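Local coordinates for protein succinylglutamate desuccinylase (PDB 2BCO) that probably hydrolyses N-succinylglutamate to succinate and glutamate, the last step of arginine degradation by the AST pathway, as a zinc-dependent desuccinylase, at residues S75-A89 / F237-Q249. Residues are numbered along the deposited sequence; the frame is centred on the assembly and turned at random.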
ATOM      1  N   SER A  75       2.038   3.425 -16.874  1.00 14.27           N
ATOM      2  CA  SER A  75       2.001   4.683 -17.624  1.00 16.64           C
ATOM      3  C   SER A  75       3.076   5.658 -17.139  1.00 17.37           C
ATOM      4  O   SER A  75       3.585   6.470 -17.918  1.00 18.24           O
ATOM      5  CB  SER A  75       0.625   5.336 -17.506  1.00 14.91           C
ATOM      6  OG  SER A  75      -0.385   4.466 -17.996  1.00 21.05           O
ATOM      7  N   ILE A  76       3.418   5.581 -15.854  1.00 14.84           N
ATOM      8  CA  ILE A  76       4.462   6.441 -15.304  1.00 12.93           C
ATOM      9  C   ILE A  76       5.812   6.012 -15.884  1.00 13.20           C
ATOM     10  O   ILE A  76       6.635   6.856 -16.244  1.00 13.42           O
ATOM     11  CB  ILE A  76       4.469   6.382 -13.748  1.00  9.17           C
ATOM     12  CG1 ILE A  76       3.337   7.271 -13.215  1.00  8.00           C
ATOM     13  CG2 ILE A  76       5.812   6.828 -13.183  1.00  5.95           C
ATOM     14  CD1 ILE A  76       3.059   7.118 -11.750  1.00  5.90           C
ATOM     15  N   ILE A  77       6.031   4.705 -15.990  1.00 13.65           N
ATOM     16  CA  ILE A  77       7.277   4.190 -16.549  1.00 15.81           C
ATOM     17  C   ILE A  77       7.375   4.647 -18.008  1.00 20.63           C
ATOM     18  O   ILE A  77       8.419   5.108 -18.469  1.00 19.88           O
ATOM     19  CB  ILE A  77       7.325   2.639 -16.518  1.00 17.35           C
ATOM     20  CG1 ILE A  77       7.187   2.125 -15.079  1.00 13.91           C
ATOM     21  CG2 ILE A  77       8.612   2.147 -17.167  1.00 13.27           C
ATOM     22  CD1 ILE A  77       8.278   2.571 -14.157  1.00 17.28           C
ATOM     23  N   LYS A  78       6.271   4.520 -18.731  1.00 24.88           N
ATOM     24  CA  LYS A  78       6.234   4.916 -20.129  1.00 28.01           C
ATOM     25  C   LYS A  78       6.533   6.405 -20.310  1.00 28.74           C
ATOM     26  O   LYS A  78       7.225   6.791 -21.255  1.00 27.00           O
ATOM     27  CB  LYS A  78       4.864   4.577 -20.723  1.00 57.21           C
ATOM     28  CG  LYS A  78       4.735   4.826 -22.220  1.00 64.20           C
ATOM     29  CD  LYS A  78       3.411   4.288 -22.745  1.00 71.47           C
ATOM     30  CE  LYS A  78       3.288   2.782 -22.507  1.00 75.50           C
ATOM     31  NZ  LYS A  78       1.981   2.229 -22.961  1.00 80.17           N
ATOM     32  N   ASP A  79       6.022   7.239 -19.406  1.00 26.78           N
ATOM     33  CA  ASP A  79       6.251   8.678 -19.504  1.00 24.84           C
ATOM     34  C   ASP A  79       7.667   9.064 -19.093  1.00 24.03           C
ATOM     35  O   ASP A  79       8.243  10.003 -19.641  1.00 23.78           O
ATOM     36  CB  ASP A  79       5.220   9.451 -18.669  1.00 25.61           C
ATOM     37  CG  ASP A  79       3.817   9.380 -19.262  1.00 27.01           C
ATOM     38  OD1 ASP A  79       3.687   8.995 -20.446  1.00 25.64           O
ATOM     39  OD2 ASP A  79       2.841   9.716 -18.557  1.00 28.30           O
ATOM     40  N   ILE A  80       8.232   8.342 -18.133  1.00 24.17           N
ATOM     41  CA  ILE A  80       9.593   8.620 -17.697  1.00 23.92           C
ATOM     42  C   ILE A  80      10.560   8.256 -18.825  1.00 26.00           C
ATOM     43  O   ILE A  80      11.543   8.959 -19.070  1.00 25.82           O
ATOM     44  CB  ILE A  80       9.971   7.791 -16.445  1.00 19.00           C
ATOM     45  CG1 ILE A  80       9.170   8.273 -15.235  1.00 16.73           C
ATOM     46  CG2 ILE A  80      11.472   7.883 -16.186  1.00 17.10           C
ATOM     47  CD1 ILE A  80       9.390   7.449 -13.990  1.00 12.22           C
ATOM     48  N   GLU A  81      10.274   7.156 -19.514  1.00 25.85           N
ATOM     49  CA  GLU A  81      11.135   6.696 -20.598  1.00 29.03           C
ATOM     50  C   GLU A  81      11.076   7.603 -21.818  1.00 29.20           C
ATOM     51  O   GLU A  81      12.027   7.659 -22.589  1.00 31.15           O
ATOM     52  CB  GLU A  81      10.768   5.268 -21.006  1.00 40.16           C
ATOM     53  CG  GLU A  81      11.972   4.358 -21.165  1.00 45.50           C
ATOM     54  CD  GLU A  81      11.602   2.967 -21.645  1.00 50.16           C
ATOM     55  OE1 GLU A  81      12.449   2.052 -21.508  1.00 53.72           O
ATOM     56  OE2 GLU A  81      10.476   2.788 -22.166  1.00 47.76           O
ATOM     57  N   SER A  82       9.964   8.310 -21.990  1.00 35.79           N
ATOM     58  CA  SER A  82       9.805   9.220 -23.119  1.00 36.77           C
ATOM     59  C   SER A  82      10.196  10.649 -22.739  1.00 37.96           C
ATOM     60  O   SER A  82      10.095  11.562 -23.559  1.00 39.36           O
ATOM     61  CB  SER A  82       8.357   9.205 -23.623  1.00 35.39           C
ATOM     62  OG  SER A  82       7.470   9.734 -22.654  1.00 33.95           O
ATOM     63  N   GLY A  83      10.630  10.840 -21.495  1.00 36.63           N
ATOM     64  CA  GLY A  83      11.032  12.161 -21.041  1.00 34.48           C
ATOM     65  C   GLY A  83       9.868  13.047 -20.640  1.00 33.61           C
ATOM     66  O   GLY A  83      10.064  14.135 -20.108  1.00 33.23           O
ATOM     67  N   PHE A  84       8.651  12.579 -20.888  1.00 34.21           N
ATOM     68  CA  PHE A  84       7.458  13.348 -20.549  1.00 34.97           C
ATOM     69  C   PHE A  84       7.315  13.554 -19.039  1.00 34.15           C
ATOM     70  O   PHE A  84       6.827  14.593 -18.585  1.00 35.44           O
ATOM     71  CB  PHE A  84       6.219  12.648 -21.110  1.00 36.20           C
ATOM     72  CG  PHE A  84       4.926  13.323 -20.752  1.00 38.13           C
ATOM     73  CD1 PHE A  84       4.219  12.946 -19.612  1.00 40.33           C
ATOM     74  CD2 PHE A  84       4.421  14.350 -21.546  1.00 39.91           C
ATOM     75  CE1 PHE A  84       3.017  13.587 -19.266  1.00 42.31           C
ATOM     76  CE2 PHE A  84       3.224  15.000 -21.214  1.00 39.98           C
ATOM     77  CZ  PHE A  84       2.520  14.618 -20.072  1.00 41.18           C
ATOM     78  N   GLN A  85       7.724  12.554 -18.266  1.00 26.06           N
ATOM     79  CA  GLN A  85       7.652  12.641 -16.816  1.00 22.90           C
ATOM     80  C   GLN A  85       9.013  13.051 -16.280  1.00 22.63           C
ATOM     81  O   GLN A  85      10.024  12.394 -16.540  1.00 21.96           O
ATOM     82  CB  GLN A  85       7.239  11.294 -16.214  1.00 26.21           C
ATOM     83  CG  GLN A  85       7.282  11.241 -14.686  1.00 23.75           C
ATOM     84  CD  GLN A  85       6.409  12.297 -14.031  1.00 25.64           C
ATOM     85  OE1 GLN A  85       5.211  12.378 -14.294  1.00 24.54           O
ATOM     86  NE2 GLN A  85       7.012  13.115 -13.168  1.00 26.68           N
ATOM     87  N   LYS A  86       9.038  14.149 -15.541  1.00 27.21           N
ATOM     88  CA  LYS A  86      10.279  14.640 -14.965  1.00 29.02           C
ATOM     89  C   LYS A  86      10.624  13.778 -13.749  1.00 29.17           C
ATOM     90  O   LYS A  86       9.771  13.532 -12.885  1.00 29.91           O
ATOM     91  CB  LYS A  86      10.111  16.110 -14.560  1.00 26.22           C
ATOM     92  CG  LYS A  86      11.308  16.723 -13.859  1.00 30.20           C
ATOM     93  CD  LYS A  86      10.968  18.118 -13.344  1.00 33.06           C
ATOM     94  CE  LYS A  86      11.963  18.601 -12.303  1.00 32.45           C
ATOM     95  NZ  LYS A  86      13.313  18.833 -12.875  1.00 36.94           N
ATOM     96  N   VAL A  87      11.865  13.309 -13.682  1.00 20.80           N
ATOM     97  CA  VAL A  87      12.281  12.474 -12.564  1.00 20.46           C
ATOM     98  C   VAL A  87      13.245  13.217 -11.658  1.00 21.42           C
ATOM     99  O   VAL A  87      14.296  13.677 -12.097  1.00 22.68           O
ATOM    100  CB  VAL A  87      12.937  11.182 -13.056  1.00 16.46           C
ATOM    101  CG1 VAL A  87      13.349  10.334 -11.877  1.00 19.75           C
ATOM    102  CG2 VAL A  87      11.966  10.418 -13.929  1.00 16.65           C
ATOM    103  N   ASP A  88      12.883  13.323 -10.387  1.00 27.76           N
ATOM    104  CA  ASP A  88      13.711  14.031  -9.425  1.00 29.37           C
ATOM    105  C   ASP A  88      14.022  13.174  -8.201  1.00 28.74           C
ATOM    106  O   ASP A  88      14.942  13.464  -7.445  1.00 31.15           O
ATOM    107  CB  ASP A  88      13.001  15.309  -8.986  1.00 50.55           C
ATOM    108  CG  ASP A  88      13.953  16.338  -8.440  1.00 57.55           C
ATOM    109  OD1 ASP A  88      14.610  17.025  -9.254  1.00 61.84           O
ATOM    110  OD2 ASP A  88      14.055  16.452  -7.201  1.00 58.68           O
ATOM    111  N   ALA A  89      13.249  12.120  -7.997  1.00 24.98           N
ATOM    112  CA  ALA A  89      13.469  11.246  -6.858  1.00 23.99           C
ATOM    113  C   ALA A  89      13.928   9.877  -7.337  1.00 23.01           C
ATOM    114  O   ALA A  89      13.571   9.444  -8.428  1.00 24.71           O
ATOM    115  CB  ALA A  89      12.187  11.113  -6.047  1.00 11.12           C
ATOM    116  N   PHE A 237      -4.925  10.961  -7.335  1.00  8.26           N
ATOM    117  CA  PHE A 237      -3.818  10.240  -6.745  1.00  9.50           C
ATOM    118  C   PHE A 237      -2.618  10.183  -7.692  1.00  9.24           C
ATOM    119  O   PHE A 237      -1.482  10.440  -7.290  1.00 12.75           O
ATOM    120  CB  PHE A 237      -4.226   8.804  -6.393  1.00  5.57           C
ATOM    121  CG  PHE A 237      -3.056   7.899  -6.165  1.00  6.88           C
ATOM    122  CD1 PHE A 237      -2.397   7.887  -4.946  1.00  5.31           C
ATOM    123  CD2 PHE A 237      -2.574   7.091  -7.196  1.00  8.49           C
ATOM    124  CE1 PHE A 237      -1.275   7.087  -4.753  1.00  5.88           C
ATOM    125  CE2 PHE A 237      -1.452   6.291  -7.013  1.00  5.45           C
ATOM    126  CZ  PHE A 237      -0.804   6.291  -5.787  1.00  5.79           C
ATOM    127  N   ASP A 238      -2.876   9.806  -8.940  1.00  2.53           N
ATOM    128  CA  ASP A 238      -1.822   9.671  -9.939  1.00  5.86           C
ATOM    129  C   ASP A 238      -1.021  10.951 -10.165  1.00  7.22           C
ATOM    130  O   ASP A 238       0.195  10.901 -10.372  1.00  9.75           O
ATOM    131  CB  ASP A 238      -2.427   9.195 -11.264  1.00 16.09           C
ATOM    132  CG  ASP A 238      -1.392   9.022 -12.353  1.00 16.71           C
ATOM    133  OD1 ASP A 238      -0.494   8.178 -12.202  1.00 23.66           O
ATOM    134  OD2 ASP A 238      -1.475   9.738 -13.367  1.00 23.51           O
ATOM    135  N   LEU A 239      -1.713  12.087 -10.132  1.00  9.92           N
ATOM    136  CA  LEU A 239      -1.094  13.396 -10.322  1.00 11.63           C
ATOM    137  C   LEU A 239      -0.231  13.708  -9.102  1.00 10.38           C
ATOM    138  O   LEU A 239       0.880  14.220  -9.223  1.00 11.54           O
ATOM    139  CB  LEU A 239      -2.183  14.457 -10.478  1.00 24.64           C
ATOM    140  CG  LEU A 239      -1.871  15.731 -11.268  1.00 29.65           C
ATOM    141  CD1 LEU A 239      -3.125  16.594 -11.335  1.00 28.55           C
ATOM    142  CD2 LEU A 239      -0.744  16.496 -10.619  1.00 28.77           C
ATOM    143  N   ALA A 240      -0.756  13.396  -7.923  1.00 15.53           N
ATOM    144  CA  ALA A 240      -0.017  13.633  -6.690  1.00 16.04           C
ATOM    145  C   ALA A 240       1.232  12.745  -6.703  1.00 16.24           C
ATOM    146  O   ALA A 240       2.302  13.172  -6.283  1.00 19.38           O
ATOM    147  CB  ALA A 240      -0.890  13.316  -5.478  1.00  3.15           C
ATOM    148  N   LEU A 241       1.096  11.519  -7.204  1.00 14.90           N
ATOM    149  CA  LEU A 241       2.229  10.605  -7.270  1.00 13.76           C
ATOM    150  C   LEU A 241       3.248  11.080  -8.301  1.00 14.80           C
ATOM    151  O   LEU A 241       4.456  10.934  -8.101  1.00 17.01           O
ATOM    152  CB  LEU A 241       1.760   9.182  -7.604  1.00 10.09           C
ATOM    153  CG  LEU A 241       2.834   8.100  -7.744  1.00  8.16           C
ATOM    154  CD1 LEU A 241       3.640   7.972  -6.455  1.00  9.66           C
ATOM    155  CD2 LEU A 241       2.156   6.795  -8.068  1.00 10.01           C
ATOM    156  N   ARG A 242       2.778  11.647  -9.409  1.00 12.23           N
ATOM    157  CA  ARG A 242       3.711  12.153 -10.417  1.00 12.70           C
ATOM    158  C   ARG A 242       4.453  13.368  -9.861  1.00 12.65           C
ATOM    159  O   ARG A 242       5.652  13.528 -10.087  1.00 11.91           O
ATOM    160  CB  ARG A 242       2.974  12.522 -11.711  1.00 11.84           C
ATOM    161  CG  ARG A 242       2.606  11.306 -12.573  1.00 12.57           C
ATOM    162  CD  ARG A 242       1.526  11.626 -13.606  1.00 11.82           C
ATOM    163  NE  ARG A 242       1.174  10.453 -14.397  1.00 13.21           N
ATOM    164  CZ  ARG A 242       1.864  10.011 -15.447  1.00 15.38           C
ATOM    165  NH1 ARG A 242       2.959  10.649 -15.852  1.00 11.18           N
ATOM    166  NH2 ARG A 242       1.464   8.918 -16.087  1.00  8.63           N
ATOM    167  N   ASN A 243       3.744  14.212  -9.120  1.00 12.97           N
ATOM    168  CA  ASN A 243       4.367  15.396  -8.540  1.00 14.10           C
ATOM    169  C   ASN A 243       5.423  14.994  -7.515  1.00 15.50           C
ATOM    170  O   ASN A 243       6.422  15.684  -7.347  1.00 16.02           O
ATOM    171  CB  ASN A 243       3.324  16.294  -7.859  1.00 15.34           C
ATOM    172  CG  ASN A 243       2.412  16.999  -8.855  1.00 19.06           C
ATOM    173  OD1 ASN A 243       2.770  17.193 -10.015  1.00 20.43           O
ATOM    174  ND2 ASN A 243       1.235  17.407  -8.394  1.00 20.32           N
ATOM    175  N   LEU A 244       5.199  13.869  -6.840  1.00 16.39           N
ATOM    176  CA  LEU A 244       6.123  13.395  -5.822  1.00 17.53           C
ATOM    177  C   LEU A 244       7.432  12.902  -6.427  1.00 21.26           C
ATOM    178  O   LEU A 244       8.518  13.228  -5.927  1.00 20.27           O
ATOM    179  CB  LEU A 244       5.472  12.280  -4.998  1.00 17.51           C
ATOM    180  CG  LEU A 244       6.275  11.673  -3.840  1.00 18.94           C
ATOM    181  CD1 LEU A 244       6.557  12.747  -2.792  1.00 17.98           C
ATOM    182  CD2 LEU A 244       5.490  10.512  -3.215  1.00 16.51           C
ATOM    183  N   ILE A 245       7.343  12.113  -7.494  1.00 14.15           N
ATOM    184  CA  ILE A 245       8.559  11.620  -8.119  1.00 16.52           C
ATOM    185  C   ILE A 245       9.296  12.778  -8.821  1.00 17.72           C
ATOM    186  O   ILE A 245      10.505  12.719  -9.026  1.00 15.65           O
ATOM    187  CB  ILE A 245       8.254  10.464  -9.125  1.00 34.21           C
ATOM    188  CG1 ILE A 245       7.874  11.020 -10.489  1.00 34.78           C
ATOM    189  CG2 ILE A 245       7.108   9.596  -8.607  1.00 33.18           C
ATOM    190  CD1 ILE A 245       9.018  11.009 -11.460  1.00 36.40           C
ATOM    191  N   ALA A 246       8.571  13.842  -9.159  1.00 22.46           N
ATOM    192  CA  ALA A 246       9.175  14.997  -9.825  1.00 26.38           C
ATOM    193  C   ALA A 246       9.476  16.158  -8.877  1.00 29.89           C
ATOM    194  O   ALA A 246       9.980  17.191  -9.311  1.00 28.50           O
ATOM    195  CB  ALA A 246       8.273  15.485 -10.960  1.00 23.87           C
ATOM    196  N   GLU A 247       9.170  15.991  -7.593  1.00 31.50           N
ATOM    197  CA  GLU A 247       9.405  17.043  -6.602  1.00 38.14           C
ATOM    198  C   GLU A 247       8.819  18.376  -7.061  1.00 41.25           C
ATOM    199  O   GLU A 247       9.517  19.389  -7.091  1.00 39.45           O
ATOM    200  CB  GLU A 247      10.908  17.219  -6.346  1.00 56.50           C
ATOM    201  CG  GLU A 247      11.510  16.204  -5.396  1.00 60.96           C
ATOM    202  CD  GLU A 247      10.926  16.299  -3.999  1.00 63.59           C
ATOM    203  OE1 GLU A 247       9.733  15.973  -3.823  1.00 64.64           O
ATOM    204  OE2 GLU A 247      11.662  16.707  -3.076  1.00 65.60           O
ATOM    205  N   ALA A 248       7.536  18.375  -7.405  1.00 42.84           N
ATOM    206  CA  ALA A 248       6.882  19.588  -7.875  1.00 48.17           C
ATOM    207  C   ALA A 248       5.527  19.852  -7.232  1.00 52.21           C
ATOM    208  O   ALA A 248       5.024  19.048  -6.447  1.00 51.69           O
ATOM    209  CB  ALA A 248       6.724  19.526  -9.390  1.00 56.69           C
ATOM    210  N   GLN A 249       4.956  21.000  -7.588  1.00 78.39           N
ATOM    211  CA  GLN A 249       3.643  21.444  -7.124  1.00 81.33           C
ATOM    212  C   GLN A 249       3.366  21.222  -5.637  1.00 82.10           C
ATOM    213  O   GLN A 249       2.451  20.479  -5.274  1.00 85.92           O
ATOM    214  CB  GLN A 249       2.555  20.758  -7.959  1.00 89.19           C
ATOM    215  CG  GLN A 249       1.313  21.606  -8.215  1.00 92.18           C
ATOM    216  CD  GLN A 249       0.552  21.950  -6.947  1.00 93.68           C
ATOM    217  OE1 GLN A 249       0.089  21.065  -6.225  1.00 95.48           O
ATOM    218  NE2 GLN A 249       0.408  23.242  -6.678  1.00 95.29           N
TER
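I245 O, at the end of helix 235-245, takes two backbone N-H groups from the loop after helix 68-81. D88 N lies 2.8 Å from I245 O. A89 N reaches the same I245 O at 3.0 Å, so one carbonyl accepts both bonds. The second anchor is R242, whose chain is extended from CG to NE and reaches across to helix 68-81. D79 OD2 receives R242 NH1 at 2.9 Å through its anti lone pair, and NH2 adds a weak bond to the same oxygen. Both nitrogens share OD2, and the carboxylate and guanidinium planes are 47° apart, so this is not the flat two-oxygen pairing. On its own helix, R242 NE holds D238 OD2 at 2.9 Å, nearly in the guanidinium plane. R242 NH1 also donates to Q85 OE1 at 3.2 Å, on a lone pair of the amide oxygen. I76 CG1 covers one guanidinium face, 3.7 Å above its centre. These bonds and the cover should restrict rotation of the group.

A bend at chi2 (58°) turns the Q85 amide so that OE1 faces R242 and NE2 meets K86 O. The Q85 NE2 bond to K86 O, at 2.8 Å, fixes the amide orientation. With CG1 between its backbone N and carbonyl carbon, I245 sends CD1 over to the Q85 side chain and V87 CG2. I76 CD1 meets L241 CD2. A Schellman motif ends helix 235-245 at E247, whose carboxylate pairs with K54. The contact joins helix segments 75-81 and 237-245, inclined at 41°, and the loop after the first, away from the zinc site. They pack against strands of the alpha/beta catalytic domain of the AspA/AstE family, with L241 on strand 149-157 and I80 on strand 41-45.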